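Local coordinates for protein sialidase B (Streptococcus pneumoniae serotype 4, PDB 4XHX) that catalyses the hydrolytic release of terminal sialic acid residues from oligosaccharides, glycoproteins and glycolipids, at residues D224-G229 and S286-S291; I495-A500 and R519-K524; Y551-S556 and S579-G584. The protein carries 1 engineered substitution. All coordinates share one frame; numbering follows the deposited sequence. Where two conformers were deposited one is given.

Contact 1: D224-G229 and S286-S291; sequences DARYGG and SFIDSS. With JKK (2-[(3-chlorobenzyl)amino]ethanesulfonic acid), chain B.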
loop_
_atom_site.group_PDB
_atom_site.type_symbol
_atom_site.label_atom_id
_atom_site.label_comp_id
_atom_site.label_asym_id
_atom_site.label_seq_id
_atom_site.Cartn_x
_atom_site.Cartn_y
_atom_site.Cartn_z
ATOM N N ASP A 224 4.118 -4.096 -3.109
ATOM C CA ASP A 224 3.455 -4.155 -4.412
ATOM C C ASP A 224 3.648 -2.809 -5.104
ATOM O O ASP A 224 3.137 -1.800 -4.618
ATOM C CB ASP A 224 1.933 -4.339 -4.238
ATOM C CG ASP A 224 1.515 -5.784 -3.991
ATOM O OD1 ASP A 224 2.300 -6.596 -3.436
ATOM O OD2 ASP A 224 0.369 -6.109 -4.354
ATOM N N ALA A 225 4.356 -2.775 -6.230
ATOM C CA ALA A 225 4.328 -1.596 -7.092
ATOM C C ALA A 225 3.129 -1.725 -8.036
ATOM O O ALA A 225 3.162 -2.502 -8.979
ATOM C CB ALA A 225 5.627 -1.464 -7.877
ATOM N N ARG A 226 2.054 -0.987 -7.764
ATOM C CA ARG A 226 0.805 -1.206 -8.495
ATOM C C ARG A 226 0.522 -0.099 -9.521
ATOM O O ARG A 226 0.400 1.074 -9.182
ATOM C CB ARG A 226 -0.372 -1.372 -7.519
ATOM C CG ARG A 226 -0.169 -2.462 -6.468
ATOM C CD ARG A 226 -1.465 -2.769 -5.732
ATOM N NE ARG A 226 -1.366 -4.002 -4.954
ATOM C CZ ARG A 226 -2.390 -4.591 -4.335
ATOM N NH1 ARG A 226 -3.621 -4.071 -4.401
ATOM N NH2 ARG A 226 -2.189 -5.714 -3.660
ATOM N N TYR A 227 0.408 -0.495 -10.777
ATOM C CA TYR A 227 0.318 0.457 -11.873
ATOM C C TYR A 227 -1.127 0.829 -12.217
ATOM O O TYR A 227 -1.424 1.998 -12.474
ATOM C CB TYR A 227 1.079 -0.073 -13.098
ATOM C CG TYR A 227 2.552 -0.264 -12.800
ATOM C CD1 TYR A 227 2.994 -1.382 -12.094
ATOM C CD2 TYR A 227 3.489 0.695 -13.171
ATOM C CE1 TYR A 227 4.319 -1.545 -11.778
ATOM C CE2 TYR A 227 4.840 0.532 -12.878
ATOM C CZ TYR A 227 5.244 -0.589 -12.175
ATOM O OH TYR A 227 6.565 -0.776 -11.861
ATOM N N GLY A 228 -2.018 -0.161 -12.209
ATOM C CA GLY A 228 -3.408 0.080 -12.575
ATOM C C GLY A 228 -4.258 0.497 -11.389
ATOM O O GLY A 228 -5.202 -0.197 -11.029
ATOM N N GLY A 229 -3.935 1.639 -10.786
ATOM C CA GLY A 229 -4.624 2.054 -9.575
ATOM C C GLY A 229 -4.238 1.140 -8.424
ATOM O O GLY A 229 -3.255 0.402 -8.527
ATOM N N SER A 286 0.763 -10.353 -13.365
ATOM C CA SER A 286 1.175 -9.551 -12.208
ATOM C C SER A 286 1.681 -10.395 -11.060
ATOM O O SER A 286 1.442 -11.600 -11.007
ATOM C CB SER A 286 0.021 -8.682 -11.683
ATOM O OG SER A 286 -1.066 -9.505 -11.320
ATOM N N PHE A 287 2.363 -9.736 -10.129
ATOM C CA PHE A 287 2.703 -10.326 -8.832
ATOM C C PHE A 287 1.890 -9.598 -7.766
ATOM O O PHE A 287 1.389 -8.502 -8.001
ATOM C CB PHE A 287 4.196 -10.169 -8.537
ATOM C CG PHE A 287 5.079 -10.753 -9.591
ATOM C CD1 PHE A 287 5.451 -9.998 -10.695
ATOM C CD2 PHE A 287 5.526 -12.062 -9.486
ATOM C CE1 PHE A 287 6.259 -10.528 -11.667
ATOM C CE2 PHE A 287 6.339 -12.606 -10.457
ATOM C CZ PHE A 287 6.707 -11.835 -11.551
ATOM N N ILE A 288 1.746 -10.203 -6.597
ATOM C CA ILE A 288 0.989 -9.568 -5.528
ATOM C C ILE A 288 1.315 -10.267 -4.226
ATOM O O ILE A 288 1.535 -11.475 -4.212
ATOM C CB ILE A 288 -0.543 -9.595 -5.835
ATOM C CG1 ILE A 288 -1.365 -8.998 -4.694
ATOM C CG2 ILE A 288 -1.008 -11.002 -6.164
ATOM C CD1 ILE A 288 -2.856 -8.792 -5.058
ATOM N N ASP A 289 1.388 -9.495 -3.145
ATOM C CA ASP A 289 1.663 -10.018 -1.805
ATOM C C ASP A 289 3.047 -10.660 -1.680
ATOM O O ASP A 289 3.239 -11.832 -1.989
ATOM C CB ASP A 289 0.578 -11.000 -1.344
ATOM C CG ASP A 289 -0.768 -10.326 -1.098
ATOM O OD1 ASP A 289 -0.862 -9.078 -1.172
ATOM O OD2 ASP A 289 -1.740 -11.054 -0.827
ATOM N N SER A 290 4.008 -9.890 -1.189
ATOM C CA SER A 290 5.361 -10.401 -1.025
ATOM C C SER A 290 5.688 -10.606 0.450
ATOM O O SER A 290 5.100 -9.971 1.323
ATOM C CB SER A 290 6.379 -9.450 -1.671
ATOM O OG SER A 290 6.309 -8.178 -1.069
ATOM N N SER A 291 6.652 -11.483 0.708
ATOM C CA SER A 291 7.117 -11.776 2.057
ATOM C C SER A 291 8.632 -12.035 2.030
ATOM O O SER A 291 9.155 -12.585 1.056
ATOM C CB SER A 291 6.386 -12.997 2.593
ATOM O OG SER A 291 6.636 -13.162 3.969
HETATM C CAE JKK B . -3.663 -12.583 -3.792
HETATM C CAF JKK B . -4.273 -12.240 -5.046
HETATM C CAG JKK B . -4.254 -12.129 -2.594
HETATM C CAH JKK B . -6.035 -11.018 -3.901
HETATM C CAI JKK B . -6.613 -8.861 -0.110
HETATM C CAJ JKK B . -6.469 -7.364 0.040
HETATM C CAK JKK B . -6.080 -10.847 -1.366
HETATM C CAM JKK B . -5.441 -11.467 -5.095
HETATM C CAN JKK B . -5.437 -11.364 -2.642
HETATM N NAL JKK B . -5.861 -9.425 -1.196
HETATM O OAA JKK B . -8.203 -7.109 2.130
HETATM O OAB JKK B . -8.977 -6.502 -0.110
HETATM O OAC JKK B . -7.455 -5.055 1.037
HETATM S SAO JKK B . -7.836 -6.449 0.811
HETATM CL CL JKK B . -6.173 -11.060 -6.624
#
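At the seam between the first two blades of the sialidase beta-propeller, beside the active-site pocket, Asp-224 and Arg-226 of strand 219-226 lean on Ile-288 and Asp-289 of strand 286-294. The two strands belong to different sheets, and no backbone-to-backbone bond joins them here; side chains make the contact, one of them reaching a backbone N. Asp-224 provides this polar link: its OD1, through the lone pair on the side of the other oxygen, accepts the backbone N of Asp-289 at 3.1 Å, a bent bond with an N-H...O angle of 143°. The other oxygen is held side-on by Arg-226, whose NE lies 2.8 Å and whose NH2 lies 2.7 Å from OD2 of Asp-224. NE meets its anti lone pair, whereas NH2 approaches from above the carboxylate, 38° out of its plane. Both contacts lie close to the guanidinium plane, so the Asp-224 carboxylate fixes the rotation of the arginine head.

Ile-288 packs against this pair. With CG1 trans to the backbone N (chi1 177°), its longer branch runs past the salt bridge: CG1 sits 3.4 Å from OD2 of Asp-224, and CD1 is 3.4 Å from NH2 of Arg-226. The shorter branch turns to the bound ligand, where CG2 of Ile-288 is 3.7 Å from the aromatic carbon CAF of JKK. Asp-289 also borders the chlorobenzyl ring, its OD2 lying 3.3 Å from CAG of JKK.

Beyond the two strands, NH1 of Arg-226 forms a salt bridge with Asp-232, the probable proton acceptor, which itself bonds to JKK. Arg-226 is thus a second-shell residue, its guanidinium shared between Asp-224 and Asp-232. The buried charge of Asp-224 is met by two arginine N-H groups and a backbone amide, an arrangement that would probably help keep its carboxylate ionised.

Contact 2: I495-A500 and R519-K524; sequences IPFKNA and RTTTGK. With JKK (2-[(3-chlorobenzyl)amino]ethanesulfonic acid), chain B.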
loop_
_atom_site.group_PDB
_atom_site.type_symbol
_atom_site.label_atom_id
_atom_site.label_comp_id
_atom_site.label_asym_id
_atom_site.label_seq_id
_atom_site.Cartn_x
_atom_site.Cartn_y
_atom_site.Cartn_z
ATOM N N ILE A 495 -8.248 -24.022 10.461
ATOM C CA ILE A 495 -8.795 -22.903 11.190
ATOM C C ILE A 495 -10.320 -22.938 11.036
ATOM O O ILE A 495 -10.824 -23.510 10.070
ATOM C CB ILE A 495 -8.181 -21.574 10.682
ATOM C CG1 ILE A 495 -8.397 -21.414 9.184
ATOM C CG2 ILE A 495 -6.680 -21.527 10.970
ATOM C CD1 ILE A 495 -7.913 -20.072 8.661
ATOM N N PRO A 496 -11.063 -22.355 11.998
ATOM C CA PRO A 496 -12.534 -22.427 11.976
ATOM C C PRO A 496 -13.179 -21.493 10.955
ATOM O O PRO A 496 -14.171 -20.848 11.275
ATOM C CB PRO A 496 -12.938 -21.970 13.392
ATOM C CG PRO A 496 -11.673 -21.971 14.208
ATOM C CD PRO A 496 -10.565 -21.718 13.228
ATOM N N PHE A 497 -12.621 -21.414 9.753
ATOM C CA PHE A 497 -13.124 -20.487 8.746
ATOM C C PHE A 497 -13.097 -21.124 7.371
ATOM O O PHE A 497 -12.109 -21.744 6.992
ATOM C CB PHE A 497 -12.268 -19.213 8.698
ATOM C CG PHE A 497 -12.087 -18.557 10.031
ATOM C CD1 PHE A 497 -13.078 -17.748 10.557
ATOM C CD2 PHE A 497 -10.930 -18.760 10.762
ATOM C CE1 PHE A 497 -12.920 -17.163 11.785
ATOM C CE2 PHE A 497 -10.769 -18.177 11.993
ATOM C CZ PHE A 497 -11.770 -17.378 12.508
ATOM N N LYS A 498 -14.183 -20.965 6.625
ATOM C CA LYS A 498 -14.151 -21.220 5.196
ATOM C C LYS A 498 -13.936 -19.876 4.487
ATOM O O LYS A 498 -14.523 -18.853 4.864
ATOM C CB LYS A 498 -15.449 -21.890 4.732
ATOM C CG LYS A 498 -15.475 -22.280 3.251
ATOM C CD LYS A 498 -16.836 -22.855 2.828
ATOM C CE LYS A 498 -16.864 -23.209 1.337
ATOM N NZ LYS A 498 -18.124 -23.898 0.912
ATOM N N ASN A 499 -13.062 -19.885 3.486
ATOM C CA ASN A 499 -12.814 -18.717 2.639
ATOM C C ASN A 499 -12.449 -17.416 3.364
ATOM O O ASN A 499 -12.790 -16.321 2.906
ATOM C CB ASN A 499 -13.988 -18.489 1.680
ATOM C CG ASN A 499 -14.020 -19.503 0.552
ATOM O OD1 ASN A 499 -14.934 -20.324 0.460
ATOM N ND2 ASN A 499 -13.014 -19.450 -0.314
ATOM N N ALA A 500 -11.756 -17.534 4.489
ATOM C CA ALA A 500 -11.196 -16.357 5.123
ATOM C C ALA A 500 -9.946 -15.915 4.359
ATOM O O ALA A 500 -9.293 -16.710 3.683
ATOM C CB ALA A 500 -10.868 -16.626 6.584
ATOM N N ARG A 519 -5.534 -12.695 10.618
ATOM C CA ARG A 519 -6.783 -12.071 10.205
ATOM C C ARG A 519 -7.884 -13.109 10.092
ATOM O O ARG A 519 -7.647 -14.218 9.616
ATOM C CB ARG A 519 -6.562 -11.424 8.833
ATOM C CG ARG A 519 -7.773 -10.728 8.225
ATOM C CD ARG A 519 -7.382 -10.148 6.879
ATOM N NE ARG A 519 -8.528 -9.735 6.080
ATOM C CZ ARG A 519 -8.415 -9.008 4.970
ATOM N NH1 ARG A 519 -7.211 -8.634 4.539
ATOM N NH2 ARG A 519 -9.499 -8.661 4.295
ATOM N N THR A 520 -9.084 -12.754 10.531
ATOM C CA THR A 520 -10.223 -13.666 10.444
ATOM C C THR A 520 -11.452 -12.951 9.886
ATOM O O THR A 520 -11.356 -11.845 9.354
ATOM C CB THR A 520 -10.613 -14.209 11.829
ATOM O OG1 THR A 520 -11.202 -13.157 12.606
ATOM C CG2 THR A 520 -9.391 -14.788 12.570
ATOM N N THR A 521 -12.617 -13.563 10.049
ATOM C CA THR A 521 -13.854 -12.888 9.674
ATOM C C THR A 521 -14.760 -12.624 10.881
ATOM O O THR A 521 -15.953 -12.394 10.726
ATOM C CB THR A 521 -14.608 -13.689 8.624
ATOM O OG1 THR A 521 -14.869 -14.996 9.137
ATOM C CG2 THR A 521 -13.764 -13.815 7.350
ATOM N N THR A 522 -14.186 -12.646 12.080
ATOM C CA THR A 522 -14.977 -12.557 13.305
ATOM C C THR A 522 -14.932 -11.187 13.972
ATOM O O THR A 522 -15.619 -10.965 14.978
ATOM C CB THR A 522 -14.501 -13.577 14.360
ATOM O OG1 THR A 522 -13.159 -13.262 14.746
ATOM C CG2 THR A 522 -14.555 -14.996 13.813
ATOM N N GLY A 523 -14.112 -10.284 13.438
ATOM C CA GLY A 523 -13.867 -9.003 14.085
ATOM C C GLY A 523 -12.795 -9.035 15.177
ATOM O O GLY A 523 -12.500 -8.012 15.804
ATOM N N LYS A 524 -12.220 -10.209 15.418
ATOM C CA LYS A 524 -11.114 -10.345 16.363
ATOM C C LYS A 524 -9.921 -10.996 15.673
ATOM O O LYS A 524 -10.091 -11.843 14.789
ATOM C CB LYS A 524 -11.550 -11.172 17.584
ATOM C CG LYS A 524 -12.796 -10.596 18.283
ATOM C CD LYS A 524 -13.140 -11.311 19.587
ATOM C CE LYS A 524 -13.959 -12.569 19.341
ATOM N NZ LYS A 524 -14.708 -12.981 20.566
HETATM C CAE JKK B . -3.663 -12.583 -3.792
HETATM C CAF JKK B . -4.273 -12.240 -5.046
HETATM C CAG JKK B . -4.254 -12.129 -2.594
HETATM C CAH JKK B . -6.035 -11.018 -3.901
HETATM C CAI JKK B . -6.613 -8.861 -0.110
HETATM C CAJ JKK B . -6.469 -7.364 0.040
HETATM C CAK JKK B . -6.080 -10.847 -1.366
HETATM C CAM JKK B . -5.441 -11.467 -5.095
HETATM C CAN JKK B . -5.437 -11.364 -2.642
HETATM N NAL JKK B . -5.861 -9.425 -1.196
HETATM O OAA JKK B . -8.203 -7.109 2.130
HETATM O OAB JKK B . -8.977 -6.502 -0.110
HETATM O OAC JKK B . -7.455 -5.055 1.037
HETATM S SAO JKK B . -7.836 -6.449 0.811
HETATM CL CL JKK B . -6.173 -11.060 -6.624
#
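Phe-497 packs among three consecutive threonines, Thr-520 to Thr-522, where the loop joining the third and fourth propeller blades meets a turn within the fourth. Its CB points toward that turn, and chi1 of -52° sets CG beside its own backbone N, sending the ring in among the threonine side chains. On one flank CD1 of Phe-497 lies 3.6 Å from OG1 of Thr-521, whose side chain runs past the ring in the opposite direction. Next along, CE1 of Phe-497 meets CG2 of Thr-522 at 3.4 Å; this methyl comes in at the ring edge, near its plane. At the tip CZ of Phe-497 is 3.4 Å from CB of Thr-520, and CE2 rests near the CG2 methyl of the same threonine. CG1 of Ile-495 also lies at the ring edge. Further along the same loop, CB of Ala-500 is 4.1 Å from CG2 of Thr-521, and Tyr-542 and Phe-518 add further side-chain contacts to Phe-497.

The hydroxyls of Thr-520 and Thr-522 tie the turn together. OG1 of Thr-520 accepts the backbone N of Thr-522 at 3.1 Å in a nearly straight bond (168°), an ST turn, and is also bonded to the hydroxyl of Thr-522. Thr-520 OG1 donates to the carbonyl O of Lys-524 at 2.8 Å. A second ST turn follows, with OG1 of Thr-522 accepting the N of Lys-524.

Arg-519 leaves this turn with its chain extended. NH1 and NH2 of Arg-519 both reach the sulfonate oxygen OAA of JKK at 3.0 Å, while Glu-503 forms a salt bridge with NH1. With their hydroxyls bonded within the turn, Thr-520 and Thr-522 offer carbon atoms to Phe-497, while Thr-521 meets it through OG1. The packing is mostly nonpolar, and the same segment carries Arg-519, whose positive charge matches the anionic sulfonate.

Contact 3: Y551-S556 and S579-G584; sequences YGTQVS and SGRKGG. With JKK (2-[(3-chlorobenzyl)amino]ethanesulfonic acid), chain B.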
loop_
_atom_site.group_PDB
_atom_site.type_symbol
_atom_site.label_atom_id
_atom_site.label_comp_id
_atom_site.label_asym_id
_atom_site.label_seq_id
_atom_site.Cartn_x
_atom_site.Cartn_y
_atom_site.Cartn_z
ATOM N N TYR A 551 -14.509 -7.924 7.800
ATOM C CA TYR A 551 -13.670 -8.425 6.712
ATOM C C TYR A 551 -12.207 -8.544 7.135
ATOM O O TYR A 551 -11.471 -9.342 6.577
ATOM C CB TYR A 551 -13.829 -7.587 5.433
ATOM C CG TYR A 551 -13.673 -6.108 5.656
ATOM C CD1 TYR A 551 -12.410 -5.524 5.700
ATOM C CD2 TYR A 551 -14.788 -5.290 5.831
ATOM C CE1 TYR A 551 -12.258 -4.171 5.919
ATOM C CE2 TYR A 551 -14.644 -3.933 6.053
ATOM C CZ TYR A 551 -13.375 -3.380 6.094
ATOM O OH TYR A 551 -13.226 -2.025 6.299
ATOM N N GLY A 552 -11.798 -7.747 8.120
ATOM C CA GLY A 552 -10.480 -7.886 8.727
ATOM C C GLY A 552 -9.367 -7.185 7.971
ATOM O O GLY A 552 -9.566 -6.700 6.855
ATOM N N THR A 553 -8.193 -7.125 8.592
ATOM C CA THR A 553 -7.029 -6.497 7.992
ATOM C C THR A 553 -5.770 -7.276 8.386
ATOM O O THR A 553 -5.685 -7.824 9.485
ATOM C CB THR A 553 -6.854 -5.024 8.461
ATOM O OG1 THR A 553 -8.087 -4.311 8.318
ATOM C CG2 THR A 553 -5.750 -4.311 7.641
ATOM N N GLN A 554 -4.803 -7.325 7.476
ATOM C CA GLN A 554 -3.490 -7.876 7.796
ATOM C C GLN A 554 -2.969 -7.312 9.117
ATOM O O GLN A 554 -3.115 -6.127 9.398
ATOM C CB GLN A 554 -2.491 -7.564 6.678
ATOM C CG GLN A 554 -1.145 -8.261 6.868
ATOM C CD GLN A 554 0.013 -7.352 6.554
ATOM O OE1 GLN A 554 -0.127 -6.135 6.575
ATOM N NE2 GLN A 554 1.157 -7.937 6.234
ATOM N N VAL A 555 -2.401 -8.186 9.939
ATOM C CA VAL A 555 -1.733 -7.784 11.170
ATOM C C VAL A 555 -0.240 -8.152 11.075
ATOM O O VAL A 555 0.108 -9.268 10.687
ATOM C CB VAL A 555 -2.384 -8.459 12.417
ATOM C CG1 VAL A 555 -2.406 -9.971 12.280
ATOM C CG2 VAL A 555 -1.660 -8.077 13.670
ATOM N N SER A 556 0.638 -7.205 11.380
ATOM C CA SER A 556 2.059 -7.527 11.465
ATOM C C SER A 556 2.465 -7.687 12.922
ATOM O O SER A 556 1.789 -7.193 13.821
ATOM C CB SER A 556 2.933 -6.508 10.713
ATOM O OG SER A 556 2.563 -5.173 10.991
ATOM N N SER A 579 -15.240 -0.596 12.524
ATOM C CA SER A 579 -15.948 0.153 11.486
ATOM C C SER A 579 -15.208 0.199 10.151
ATOM O O SER A 579 -15.797 -0.030 9.095
ATOM C CB SER A 579 -16.239 1.578 11.964
ATOM O OG SER A 579 -16.792 2.353 10.916
ATOM N N GLY A 580 -13.916 0.509 10.191
ATOM C CA GLY A 580 -13.149 0.586 8.964
ATOM C C GLY A 580 -11.668 0.390 9.234
ATOM O O GLY A 580 -11.280 -0.003 10.339
ATOM N N ARG A 581 -10.839 0.656 8.228
ATOM C CA ARG A 581 -9.393 0.524 8.399
ATOM C C ARG A 581 -8.839 1.867 8.847
ATOM O O ARG A 581 -8.433 2.711 8.036
ATOM C CB ARG A 581 -8.733 0.013 7.114
ATOM C CG ARG A 581 -9.227 -1.379 6.726
ATOM C CD ARG A 581 -8.430 -1.994 5.581
ATOM N NE ARG A 581 -8.641 -3.447 5.498
ATOM C CZ ARG A 581 -8.384 -4.180 4.423
ATOM N NH1 ARG A 581 -7.916 -3.607 3.316
ATOM N NH2 ARG A 581 -8.621 -5.487 4.442
ATOM N N LYS A 582 -8.858 2.065 10.158
ATOM C CA LYS A 582 -8.485 3.339 10.756
ATOM C C LYS A 582 -8.159 3.044 12.203
ATOM O O LYS A 582 -8.357 1.918 12.672
ATOM C CB LYS A 582 -9.651 4.349 10.661
ATOM C CG LYS A 582 -10.975 3.836 11.263
ATOM C CD LYS A 582 -12.177 4.719 10.870
ATOM C CE LYS A 582 -13.475 4.172 11.453
ATOM N NZ LYS A 582 -14.705 4.927 11.029
ATOM N N GLY A 583 -7.665 4.043 12.918
ATOM C CA GLY A 583 -7.337 3.842 14.317
ATOM C C GLY A 583 -6.135 2.931 14.462
ATOM O O GLY A 583 -6.158 1.975 15.242
ATOM N N GLY A 584 -5.085 3.223 13.696
ATOM C CA GLY A 584 -3.877 2.428 13.732
ATOM C C GLY A 584 -3.262 2.337 15.112
ATOM O O GLY A 584 -3.152 3.337 15.820
HETATM C CAE JKK B . -3.663 -12.583 -3.792
HETATM C CAF JKK B . -4.273 -12.240 -5.046
HETATM C CAG JKK B . -4.254 -12.129 -2.594
HETATM C CAH JKK B . -6.035 -11.018 -3.901
HETATM C CAI JKK B . -6.613 -8.861 -0.110
HETATM C CAJ JKK B . -6.469 -7.364 0.040
HETATM C CAK JKK B . -6.080 -10.847 -1.366
HETATM C CAM JKK B . -5.441 -11.467 -5.095
HETATM C CAN JKK B . -5.437 -11.364 -2.642
HETATM N NAL JKK B . -5.861 -9.425 -1.196
HETATM O OAA JKK B . -8.203 -7.109 2.130
HETATM O OAB JKK B . -8.977 -6.502 -0.110
HETATM O OAC JKK B . -7.455 -5.055 1.037
HETATM S SAO JKK B . -7.836 -6.449 0.811
HETATM CL CL JKK B . -6.173 -11.060 -6.624
HETATM O O HOH W 1 -15.434 -0.546 6.593
#
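Arg-581 stretches from a loop of the fifth propeller blade to Gly-552 and Thr-553 in the segment leading into that blade, and it is one of three arginines, with Arg-207 and Arg-519, gathered round the anion in the sialidase pocket. Each of its side-chain nitrogens has a partner. NH2 of Arg-581 gives a 2.9 Å bond to O of Gly-552, virtually straight at 176°; the donor lies in the carbonyl plane and the acceptor lies in the guanidinium plane. The same Arg-581 NH2 donates to the sulfonate oxygen OAA of JKK, also at 2.9 Å, while Arg-581 NH1 is 2.7 Å from a second sulfonate oxygen, OAC. NH1 is also bonded to the hydroxyl of Ser-635. NE of Arg-581 reaches OG1 of Thr-553 at 3.0 Å, but this bond is bent and weak.

The threonine does more than accept: its CG2 methyl, trans to the backbone N, lies over one face of the guanidinium. Tyr-551 approaches the guanidinium obliquely, its CE1 3.7 Å from NE of Arg-581, and that nitrogen lies at the edge of the tyrosine ring, near the ring plane. Since ring and guanidinium planes are turned 68° apart, this is not a stacked cation-pi pair; the tyrosine ring stacks instead on Trp-636. The backbone of Arg-581 is tied down as well, its N donating to Asp-634 as the residue forms the centre of an inverse gamma turn.

These bonds fix both the position and the rotation of the head group, so that two of its nitrogens are presented to two oxygens of the sulfonate. As in related sialidases, the substrate carboxylate would probably be bound in the same way. At the outer end of Tyr-551, OH lies 3.7 Å from CA of Gly-580, and a water 2.7 Å from that OH donates a 2.6 Å bond to the carbonyl O of Ser-579.

From the N terminus, the three contacts follow one another in series; none nests in or crosses another. Contact 1 closes the excursion from residue 229 to 286, tying the first propeller blade to the inner strand of the second. Contact 2 closes a shorter span, 500 to 519, fastening the link between the third and fourth blades to a turn of the fourth. Contact 3 closes 556 to 579, joining the entry of the fifth blade to one of its own loops. Contacts 2 and 3 touch directly, NE of Arg-519 probably bonding to O of Tyr-551. Contact 1 stands apart, its nearest atoms about 7 Å from contact 3, but all three border JKK in the pocket.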